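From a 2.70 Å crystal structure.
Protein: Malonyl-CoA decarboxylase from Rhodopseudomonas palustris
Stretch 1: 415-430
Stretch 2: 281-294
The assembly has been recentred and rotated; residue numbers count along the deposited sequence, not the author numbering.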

ATOM      1  N   LEU A 415      21.520 -20.192 -21.496  1.00 45.60           N
ATOM      2  CA  LEU A 415      20.403 -20.969 -20.986  1.00 46.33           C
ATOM      3  C   LEU A 415      20.285 -20.820 -19.479  1.00 46.94           C
ATOM      4  O   LEU A 415      21.219 -21.135 -18.729  1.00 45.52           O
ATOM      5  CB  LEU A 415      20.593 -22.443 -21.391  1.00 45.79           C
ATOM      6  CG  LEU A 415      19.492 -23.501 -21.237  1.00 44.90           C
ATOM      7  CD1 LEU A 415      19.351 -23.890 -19.773  1.00 43.94           C
ATOM      8  CD2 LEU A 415      18.189 -22.978 -21.818  1.00 42.27           C
ATOM      9  N   TYR A 416      19.138 -20.307 -19.045  1.00 47.50           N
ATOM     10  CA  TYR A 416      18.892 -20.123 -17.622  1.00 48.88           C
ATOM     11  C   TYR A 416      18.009 -21.253 -17.145  1.00 49.32           C
ATOM     12  O   TYR A 416      16.876 -21.417 -17.607  1.00 49.11           O
ATOM     13  CB  TYR A 416      18.211 -18.776 -17.332  1.00 47.48           C
ATOM     14  CG  TYR A 416      19.144 -17.583 -17.339  1.00 47.17           C
ATOM     15  CD1 TYR A 416      19.308 -16.807 -18.486  1.00 46.22           C
ATOM     16  CD2 TYR A 416      19.886 -17.239 -16.202  1.00 47.24           C
ATOM     17  CE1 TYR A 416      20.190 -15.715 -18.506  1.00 44.62           C
ATOM     18  CE2 TYR A 416      20.776 -16.147 -16.213  1.00 45.99           C
ATOM     19  CZ  TYR A 416      20.919 -15.397 -17.374  1.00 44.05           C
ATOM     20  OH  TYR A 416      21.804 -14.357 -17.427  1.00 41.76           O
ATOM     21  N   ALA A 417      18.554 -22.047 -16.236  1.00 50.51           N
ATOM     22  CA  ALA A 417      17.833 -23.175 -15.670  1.00 53.39           C
ATOM     23  C   ALA A 417      17.697 -22.885 -14.195  1.00 55.15           C
ATOM     24  O   ALA A 417      18.674 -22.957 -13.442  1.00 54.21           O
ATOM     25  CB  ALA A 417      18.611 -24.460 -15.878  1.00 54.40           C
ATOM     26  N   LEU A 418      16.476 -22.552 -13.798  1.00 56.89           N
ATOM     27  CA  LEU A 418      16.158 -22.209 -12.424  1.00 59.41           C
ATOM     28  C   LEU A 418      16.438 -23.335 -11.430  1.00 62.20           C
ATOM     29  O   LEU A 418      15.715 -23.496 -10.449  1.00 64.26           O
ATOM     30  CB  LEU A 418      14.693 -21.777 -12.362  1.00 58.86           C
ATOM     31  CG  LEU A 418      14.124 -21.213 -11.065  1.00 58.30           C
ATOM     32  CD1 LEU A 418      15.091 -20.230 -10.432  1.00 56.40           C
ATOM     33  CD2 LEU A 418      12.791 -20.548 -11.389  1.00 59.36           C
ATOM     34  N   GLY A 419      17.489 -24.108 -11.697  1.00 63.25           N
ATOM     35  CA  GLY A 419      17.877 -25.202 -10.827  1.00 63.68           C
ATOM     36  C   GLY A 419      19.390 -25.275 -10.692  1.00 65.16           C
ATOM     37  O   GLY A 419      19.926 -25.895  -9.764  1.00 64.66           O
ATOM     38  N   ASP A 420      20.090 -24.642 -11.628  1.00 65.69           N
ATOM     39  CA  ASP A 420      21.542 -24.635 -11.595  1.00 66.86           C
ATOM     40  C   ASP A 420      22.150 -23.233 -11.620  1.00 65.29           C
ATOM     41  O   ASP A 420      23.374 -23.095 -11.678  1.00 65.16           O
ATOM     42  CB  ASP A 420      22.106 -25.478 -12.742  1.00 70.56           C
ATOM     43  CG  ASP A 420      21.124 -25.646 -13.880  1.00 74.34           C
ATOM     44  OD1 ASP A 420      20.108 -26.350 -13.697  1.00 77.91           O
ATOM     45  OD2 ASP A 420      21.366 -25.075 -14.961  1.00 77.42           O
ATOM     46  N   ILE A 421      21.303 -22.202 -11.566  1.00 62.69           N
ATOM     47  CA  ILE A 421      21.787 -20.824 -11.561  1.00 60.31           C
ATOM     48  C   ILE A 421      22.870 -20.680 -10.500  1.00 60.83           C
ATOM     49  O   ILE A 421      23.979 -20.235 -10.783  1.00 61.21           O
ATOM     50  CB  ILE A 421      20.675 -19.815 -11.225  1.00 60.25           C
ATOM     51  CG1 ILE A 421      19.678 -19.707 -12.378  1.00 59.12           C
ATOM     52  CG2 ILE A 421      21.289 -18.455 -10.924  1.00 59.27           C
ATOM     53  CD1 ILE A 421      20.269 -19.136 -13.626  1.00 60.32           C
ATOM     54  N   GLU A 422      22.551 -21.065  -9.272  1.00 61.07           N
ATOM     55  CA  GLU A 422      23.520 -20.953  -8.191  1.00 61.11           C
ATOM     56  C   GLU A 422      24.738 -21.818  -8.430  1.00 60.24           C
ATOM     57  O   GLU A 422      25.867 -21.380  -8.206  1.00 59.82           O
ATOM     58  CB  GLU A 422      22.873 -21.308  -6.854  1.00 62.15           C
ATOM     59  CG  GLU A 422      21.918 -20.229  -6.367  1.00 67.36           C
ATOM     60  CD  GLU A 422      21.377 -20.503  -4.983  1.00 70.61           C
ATOM     61  OE1 GLU A 422      22.182 -20.877  -4.096  1.00 71.77           O
ATOM     62  OE2 GLU A 422      20.150 -20.335  -4.785  1.00 72.39           O
ATOM     63  N   ALA A 423      24.509 -23.042  -8.892  1.00 59.03           N
ATOM     64  CA  ALA A 423      25.601 -23.968  -9.166  1.00 57.87           C
ATOM     65  C   ALA A 423      26.619 -23.344 -10.139  1.00 56.64           C
ATOM     66  O   ALA A 423      27.824 -23.252  -9.844  1.00 54.93           O
ATOM     67  CB  ALA A 423      25.042 -25.270  -9.745  1.00 57.76           C
ATOM     68  N   ASN A 424      26.124 -22.913 -11.295  1.00 54.28           N
ATOM     69  CA  ASN A 424      26.981 -22.313 -12.303  1.00 53.41           C
ATOM     70  C   ASN A 424      27.684 -21.049 -11.810  1.00 53.70           C
ATOM     71  O   ASN A 424      28.890 -20.884 -12.031  1.00 54.61           O
ATOM     72  CB  ASN A 424      26.169 -22.013 -13.559  1.00 52.46           C
ATOM     73  CG  ASN A 424      25.652 -23.269 -14.215  1.00 51.81           C
ATOM     74  OD1 ASN A 424      26.190 -24.358 -13.996  1.00 52.06           O
ATOM     75  ND2 ASN A 424      24.618 -23.130 -15.032  1.00 49.45           N
ATOM     76  N   HIS A 425      26.939 -20.167 -11.143  1.00 51.29           N
ATOM     77  CA  HIS A 425      27.525 -18.944 -10.626  1.00 49.67           C
ATOM     78  C   HIS A 425      28.707 -19.280  -9.740  1.00 49.37           C
ATOM     79  O   HIS A 425      29.784 -18.714  -9.906  1.00 50.27           O
ATOM     80  CB  HIS A 425      26.509 -18.136  -9.809  1.00 49.76           C
ATOM     81  CG  HIS A 425      27.133 -17.039  -8.998  1.00 47.44           C
ATOM     82  ND1 HIS A 425      27.534 -15.841  -9.550  1.00 44.96           N
ATOM     83  CD2 HIS A 425      27.511 -16.999  -7.697  1.00 46.84           C
ATOM     84  CE1 HIS A 425      28.136 -15.114  -8.624  1.00 47.04           C
ATOM     85  NE2 HIS A 425      28.138 -15.795  -7.491  1.00 46.45           N
ATOM     86  N   GLU A 426      28.498 -20.196  -8.798  1.00 50.03           N
ATOM     87  CA  GLU A 426      29.550 -20.612  -7.866  1.00 51.83           C
ATOM     88  C   GLU A 426      30.780 -21.171  -8.587  1.00 53.90           C
ATOM     89  O   GLU A 426      31.925 -20.923  -8.178  1.00 52.38           O
ATOM     90  CB  GLU A 426      29.010 -21.666  -6.894  1.00 51.09           C
ATOM     91  CG  GLU A 426      28.095 -21.123  -5.794  1.00 50.11           C
ATOM     92  CD  GLU A 426      28.805 -20.143  -4.857  1.00 51.50           C
ATOM     93  OE1 GLU A 426      29.973 -20.393  -4.482  1.00 50.42           O
ATOM     94  OE2 GLU A 426      28.182 -19.126  -4.479  1.00 51.47           O
ATOM     95  N   ALA A 427      30.529 -21.924  -9.660  1.00 56.09           N
ATOM     96  CA  ALA A 427      31.583 -22.530 -10.465  1.00 56.50           C
ATOM     97  C   ALA A 427      32.428 -21.468 -11.159  1.00 57.36           C
ATOM     98  O   ALA A 427      33.661 -21.527 -11.129  1.00 57.96           O
ATOM     99  CB  ALA A 427      30.971 -23.451 -11.499  1.00 56.44           C
ATOM    100  N   LEU A 428      31.759 -20.496 -11.776  1.00 56.31           N
ATOM    101  CA  LEU A 428      32.454 -19.428 -12.485  1.00 56.53           C
ATOM    102  C   LEU A 428      33.228 -18.500 -11.568  1.00 56.63           C
ATOM    103  O   LEU A 428      34.310 -18.039 -11.922  1.00 57.58           O
ATOM    104  CB  LEU A 428      31.458 -18.614 -13.322  1.00 56.09           C
ATOM    105  CG  LEU A 428      31.987 -17.580 -14.330  1.00 57.05           C
ATOM    106  CD1 LEU A 428      32.326 -16.287 -13.635  1.00 58.03           C
ATOM    107  CD2 LEU A 428      33.203 -18.141 -15.060  1.00 55.41           C
ATOM    108  N   PHE A 429      32.683 -18.236 -10.387  1.00 56.70           N
ATOM    109  CA  PHE A 429      33.329 -17.334  -9.446  1.00 57.44           C
ATOM    110  C   PHE A 429      34.334 -17.981  -8.523  1.00 58.81           C
ATOM    111  O   PHE A 429      35.357 -17.387  -8.199  1.00 59.65           O
ATOM    112  CB  PHE A 429      32.277 -16.608  -8.607  1.00 56.52           C
ATOM    113  CG  PHE A 429      31.711 -15.390  -9.271  1.00 55.66           C
ATOM    114  CD1 PHE A 429      30.979 -15.496 -10.451  1.00 54.00           C
ATOM    115  CD2 PHE A 429      31.907 -14.131  -8.714  1.00 53.43           C
ATOM    116  CE1 PHE A 429      30.446 -14.359 -11.068  1.00 52.71           C
ATOM    117  CE2 PHE A 429      31.379 -13.001  -9.323  1.00 52.87           C
ATOM    118  CZ  PHE A 429      30.646 -13.118 -10.504  1.00 52.06           C
ATOM    119  N   GLU A 430      34.035 -19.196  -8.083  1.00 61.15           N
ATOM    120  CA  GLU A 430      34.928 -19.913  -7.182  1.00 62.25           C
ATOM    121  C   GLU A 430      36.078 -20.598  -7.924  1.00 63.79           C
ATOM    122  O   GLU A 430      37.246 -20.371  -7.605  1.00 63.42           O
ATOM    123  CB  GLU A 430      34.143 -20.955  -6.380  1.00 61.08           C
ATOM    124  CG  GLU A 430      33.318 -20.391  -5.227  1.00 61.69           C
ATOM    125  CD  GLU A 430      34.177 -19.816  -4.099  1.00 62.99           C
ATOM    126  OE1 GLU A 430      35.005 -20.561  -3.527  1.00 62.66           O
ATOM    127  OE2 GLU A 430      34.022 -18.617  -3.778  1.00 63.79           O
TER
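Stretch 2 281-294: GNFLIKQVVEEIKR

Stretch 2 opens with a short loop, Gly 281 to Phe 283, and then runs as a helix from Leu 284 to Arg 294, held by i to i+4 backbone bonds such as Val 289 N to Ile 285 O at 2.8 Å. Gly 281 has phi/psi of 100/162, where a CB would jam against the preceding carbonyl oxygen. The direction follows from the register: Asn 282 has its CA 7.9 Å from the CA of His 425, whereas the CA of Lys 286 lies 7.1 Å from that of Leu 418. As stretch 2 advances, its contacts therefore move back along stretch 1, from the helix at 421-430 to the residues before it, Leu 418 and Tyr 416.

No hydrogen bond joins the two stretches, so the fit rests mainly on shape. The phenyl ring of Phe 283 (chi1 -58°, m) enters between Ile 421 and Glu 422 on one turn and His 425 about a turn later. Its edge meets the face of His 425, with centroids 4.8 Å apart, planes at 63° and Phe 283 CZ 3.5 Å from His 425 CD2; Ile 421 CG2 lies near the phenyl plane, 3.7 Å from Phe 283 CD1. Asn 282 extends this end of the contact, its OD1 3.4 Å from Phe 429 CZ.

Farther on, Ile 285 presses a methyl onto the Tyr 416 ring: its CG2 is 3.4 Å from the ring centroid and 10° off the normal, a CH-pi contact over one face. Leu 418, which has the largest covered area of any residue here, 116 Å², is the reciprocal bump. Its CD1 reaches 3.3 Å from Lys 286 CE and its CD2 3.8 Å from Val 289 CG1. Charge adds a long salt bridge, Glu 422 OE2 to Lys 286 NZ at 3.7 Å. Together the surfaces bury 659 Å².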

ATOM      1  N   GLY A 281      24.284  -7.288  -7.678  1.00 48.92           N
ATOM      2  CA  GLY A 281      24.121  -8.695  -7.410  1.00 47.58           C
ATOM      3  C   GLY A 281      24.232  -9.489  -8.694  1.00 47.23           C
ATOM      4  O   GLY A 281      24.090  -8.971  -9.808  1.00 45.00           O
ATOM      5  N   ASN A 282      24.463 -10.780  -8.524  1.00 47.03           N
ATOM      6  CA  ASN A 282      24.613 -11.671  -9.647  1.00 45.28           C
ATOM      7  C   ASN A 282      23.345 -12.428  -9.959  1.00 45.16           C
ATOM      8  O   ASN A 282      23.222 -13.050 -11.015  1.00 46.31           O
ATOM      9  CB  ASN A 282      25.759 -12.609  -9.344  1.00 42.82           C
ATOM     10  CG  ASN A 282      27.078 -11.870  -9.277  1.00 43.06           C
ATOM     11  OD1 ASN A 282      27.642 -11.511 -10.305  1.00 40.64           O
ATOM     12  ND2 ASN A 282      27.558 -11.605  -8.065  1.00 41.08           N
ATOM     13  N   PHE A 283      22.377 -12.336  -9.061  1.00 43.33           N
ATOM     14  CA  PHE A 283      21.139 -13.066  -9.255  1.00 41.16           C
ATOM     15  C   PHE A 283      19.973 -12.206  -9.691  1.00 41.33           C
ATOM     16  O   PHE A 283      18.865 -12.308  -9.169  1.00 41.93           O
ATOM     17  CB  PHE A 283      20.840 -13.840  -7.985  1.00 35.03           C
ATOM     18  CG  PHE A 283      21.934 -14.780  -7.617  1.00 32.66           C
ATOM     19  CD1 PHE A 283      22.106 -15.967  -8.322  1.00 34.64           C
ATOM     20  CD2 PHE A 283      22.842 -14.457  -6.625  1.00 32.16           C
ATOM     21  CE1 PHE A 283      23.175 -16.823  -8.042  1.00 35.92           C
ATOM     22  CE2 PHE A 283      23.921 -15.306  -6.330  1.00 34.57           C
ATOM     23  CZ  PHE A 283      24.089 -16.490  -7.039  1.00 35.02           C
ATOM     24  N   LEU A 284      20.237 -11.369 -10.683  1.00 41.23           N
ATOM     25  CA  LEU A 284      19.217 -10.492 -11.216  1.00 41.45           C
ATOM     26  C   LEU A 284      18.269 -11.256 -12.110  1.00 40.76           C
ATOM     27  O   LEU A 284      17.063 -11.223 -11.905  1.00 43.45           O
ATOM     28  CB  LEU A 284      19.849  -9.343 -12.008  1.00 41.34           C
ATOM     29  CG  LEU A 284      20.764  -8.358 -11.281  1.00 39.93           C
ATOM     30  CD1 LEU A 284      20.982  -7.207 -12.235  1.00 41.38           C
ATOM     31  CD2 LEU A 284      20.143  -7.848  -9.973  1.00 39.89           C
ATOM     32  N   ILE A 285      18.809 -11.942 -13.107  1.00 40.44           N
ATOM     33  CA  ILE A 285      17.969 -12.700 -14.024  1.00 40.16           C
ATOM     34  C   ILE A 285      17.178 -13.780 -13.270  1.00 40.29           C
ATOM     35  O   ILE A 285      16.057 -14.140 -13.641  1.00 36.56           O
ATOM     36  CB  ILE A 285      18.832 -13.313 -15.139  1.00 39.87           C
ATOM     37  CG1 ILE A 285      19.576 -12.187 -15.871  1.00 37.67           C
ATOM     38  CG2 ILE A 285      17.956 -14.111 -16.116  1.00 37.77           C
ATOM     39  CD1 ILE A 285      18.673 -11.268 -16.651  1.00 32.60           C
ATOM     40  N   LYS A 286      17.761 -14.272 -12.190  1.00 41.26           N
ATOM     41  CA  LYS A 286      17.103 -15.267 -11.366  1.00 45.41           C
ATOM     42  C   LYS A 286      15.727 -14.713 -10.981  1.00 47.48           C
ATOM     43  O   LYS A 286      14.690 -15.348 -11.194  1.00 49.42           O
ATOM     44  CB  LYS A 286      17.928 -15.510 -10.111  1.00 45.24           C
ATOM     45  CG  LYS A 286      17.951 -16.928  -9.642  1.00 48.03           C
ATOM     46  CD  LYS A 286      16.679 -17.324  -8.950  1.00 48.59           C
ATOM     47  CE  LYS A 286      16.925 -18.609  -8.189  1.00 51.67           C
ATOM     48  NZ  LYS A 286      18.140 -18.484  -7.330  1.00 51.36           N
ATOM     49  N   GLN A 287      15.723 -13.504 -10.437  1.00 47.32           N
ATOM     50  CA  GLN A 287      14.484 -12.883 -10.031  1.00 47.72           C
ATOM     51  C   GLN A 287      13.497 -12.702 -11.178  1.00 47.57           C
ATOM     52  O   GLN A 287      12.312 -12.978 -11.024  1.00 48.26           O
ATOM     53  CB  GLN A 287      14.787 -11.551  -9.371  1.00 49.69           C
ATOM     54  CG  GLN A 287      15.787 -11.681  -8.245  1.00 52.14           C
ATOM     55  CD  GLN A 287      16.049 -10.360  -7.575  1.00 54.68           C
ATOM     56  OE1 GLN A 287      15.157  -9.781  -6.952  1.00 56.24           O
ATOM     57  NE2 GLN A 287      17.271  -9.863  -7.711  1.00 55.33           N
ATOM     58  N   VAL A 288      13.976 -12.240 -12.327  1.00 46.87           N
ATOM     59  CA  VAL A 288      13.096 -12.046 -13.472  1.00 46.33           C
ATOM     60  C   VAL A 288      12.507 -13.373 -13.933  1.00 48.48           C
ATOM     61  O   VAL A 288      11.370 -13.419 -14.401  1.00 49.33           O
ATOM     62  CB  VAL A 288      13.838 -11.391 -14.660  1.00 44.93           C
ATOM     63  CG1 VAL A 288      12.906 -11.244 -15.859  1.00 40.72           C
ATOM     64  CG2 VAL A 288      14.378 -10.034 -14.239  1.00 41.57           C
ATOM     65  N   VAL A 289      13.264 -14.458 -13.797  1.00 50.32           N
ATOM     66  CA  VAL A 289      12.756 -15.761 -14.227  1.00 51.51           C
ATOM     67  C   VAL A 289      11.706 -16.272 -13.255  1.00 52.92           C
ATOM     68  O   VAL A 289      10.627 -16.697 -13.673  1.00 51.63           O
ATOM     69  CB  VAL A 289      13.883 -16.828 -14.368  1.00 50.85           C
ATOM     70  CG1 VAL A 289      13.280 -18.219 -14.338  1.00 50.33           C
ATOM     71  CG2 VAL A 289      14.622 -16.640 -15.690  1.00 46.98           C
ATOM     72  N   GLU A 290      12.025 -16.224 -11.962  1.00 55.19           N
ATOM     73  CA  GLU A 290      11.091 -16.679 -10.937  1.00 56.58           C
ATOM     74  C   GLU A 290       9.800 -15.881 -11.066  1.00 57.02           C
ATOM     75  O   GLU A 290       8.718 -16.401 -10.790  1.00 58.74           O
ATOM     76  CB  GLU A 290      11.702 -16.521  -9.539  1.00 55.76           C
ATOM     77  CG  GLU A 290      13.002 -17.317  -9.394  1.00 60.97           C
ATOM     78  CD  GLU A 290      13.604 -17.326  -7.983  1.00 63.36           C
ATOM     79  OE1 GLU A 290      13.909 -16.237  -7.437  1.00 64.47           O
ATOM     80  OE2 GLU A 290      13.786 -18.436  -7.426  1.00 62.76           O
ATOM     81  N   GLU A 291       9.899 -14.632 -11.512  1.00 57.21           N
ATOM     82  CA  GLU A 291       8.704 -13.812 -11.674  1.00 58.79           C
ATOM     83  C   GLU A 291       7.840 -14.311 -12.825  1.00 59.34           C
ATOM     84  O   GLU A 291       6.654 -14.569 -12.647  1.00 60.08           O
ATOM     85  CB  GLU A 291       9.072 -12.345 -11.904  1.00 59.87           C
ATOM     86  CG  GLU A 291       7.944 -11.510 -12.534  1.00 63.68           C
ATOM     87  CD  GLU A 291       6.681 -11.411 -11.670  1.00 66.78           C
ATOM     88  OE1 GLU A 291       5.618 -11.018 -12.217  1.00 65.61           O
ATOM     89  OE2 GLU A 291       6.751 -11.709 -10.451  1.00 66.68           O
ATOM     90  N   ILE A 292       8.433 -14.441 -14.005  1.00 59.88           N
ATOM     91  CA  ILE A 292       7.694 -14.914 -15.168  1.00 59.14           C
ATOM     92  C   ILE A 292       7.049 -16.264 -14.852  1.00 59.92           C
ATOM     93  O   ILE A 292       5.871 -16.478 -15.134  1.00 59.21           O
ATOM     94  CB  ILE A 292       8.626 -15.053 -16.411  1.00 57.19           C
ATOM     95  CG1 ILE A 292       9.180 -13.680 -16.790  1.00 58.00           C
ATOM     96  CG2 ILE A 292       7.865 -15.622 -17.590  1.00 53.48           C
ATOM     97  CD1 ILE A 292      10.191 -13.693 -17.922  1.00 57.47           C
ATOM     98  N   LYS A 293       7.812 -17.160 -14.239  1.00 60.23           N
ATOM     99  CA  LYS A 293       7.299 -18.480 -13.925  1.00 62.70           C
ATOM    100  C   LYS A 293       6.041 -18.454 -13.069  1.00 64.72           C
ATOM    101  O   LYS A 293       5.083 -19.182 -13.340  1.00 65.15           O
ATOM    102  CB  LYS A 293       8.372 -19.318 -13.229  1.00 64.48           C
ATOM    103  CG  LYS A 293       7.964 -20.768 -13.015  1.00 67.36           C
ATOM    104  CD  LYS A 293       9.036 -21.546 -12.262  1.00 69.82           C
ATOM    105  CE  LYS A 293       9.303 -20.930 -10.894  1.00 70.59           C
ATOM    106  NZ  LYS A 293      10.073 -21.852 -10.008  1.00 70.92           N
ATOM    107  N   ARG A 294       6.020 -17.620 -12.037  1.00 66.69           N
ATOM    108  CA  ARG A 294       4.843 -17.589 -11.184  1.00 67.21           C
ATOM    109  C   ARG A 294       3.642 -16.954 -11.879  1.00 65.76           C
ATOM    110  O   ARG A 294       2.497 -17.278 -11.567  1.00 65.93           O
ATOM    111  CB  ARG A 294       5.140 -16.875  -9.868  1.00 69.24           C
ATOM    112  CG  ARG A 294       5.043 -15.383  -9.930  1.00 72.61           C
ATOM    113  CD  ARG A 294       4.761 -14.823  -8.547  1.00 74.84           C
ATOM    114  NE  ARG A 294       4.718 -13.366  -8.567  1.00 79.29           N
ATOM    115  CZ  ARG A 294       3.900 -12.651  -9.337  1.00 81.24           C
ATOM    116  NH1 ARG A 294       3.047 -13.260 -10.156  1.00 80.26           N
ATOM    117  NH2 ARG A 294       3.944 -11.321  -9.291  1.00 83.60           N
TER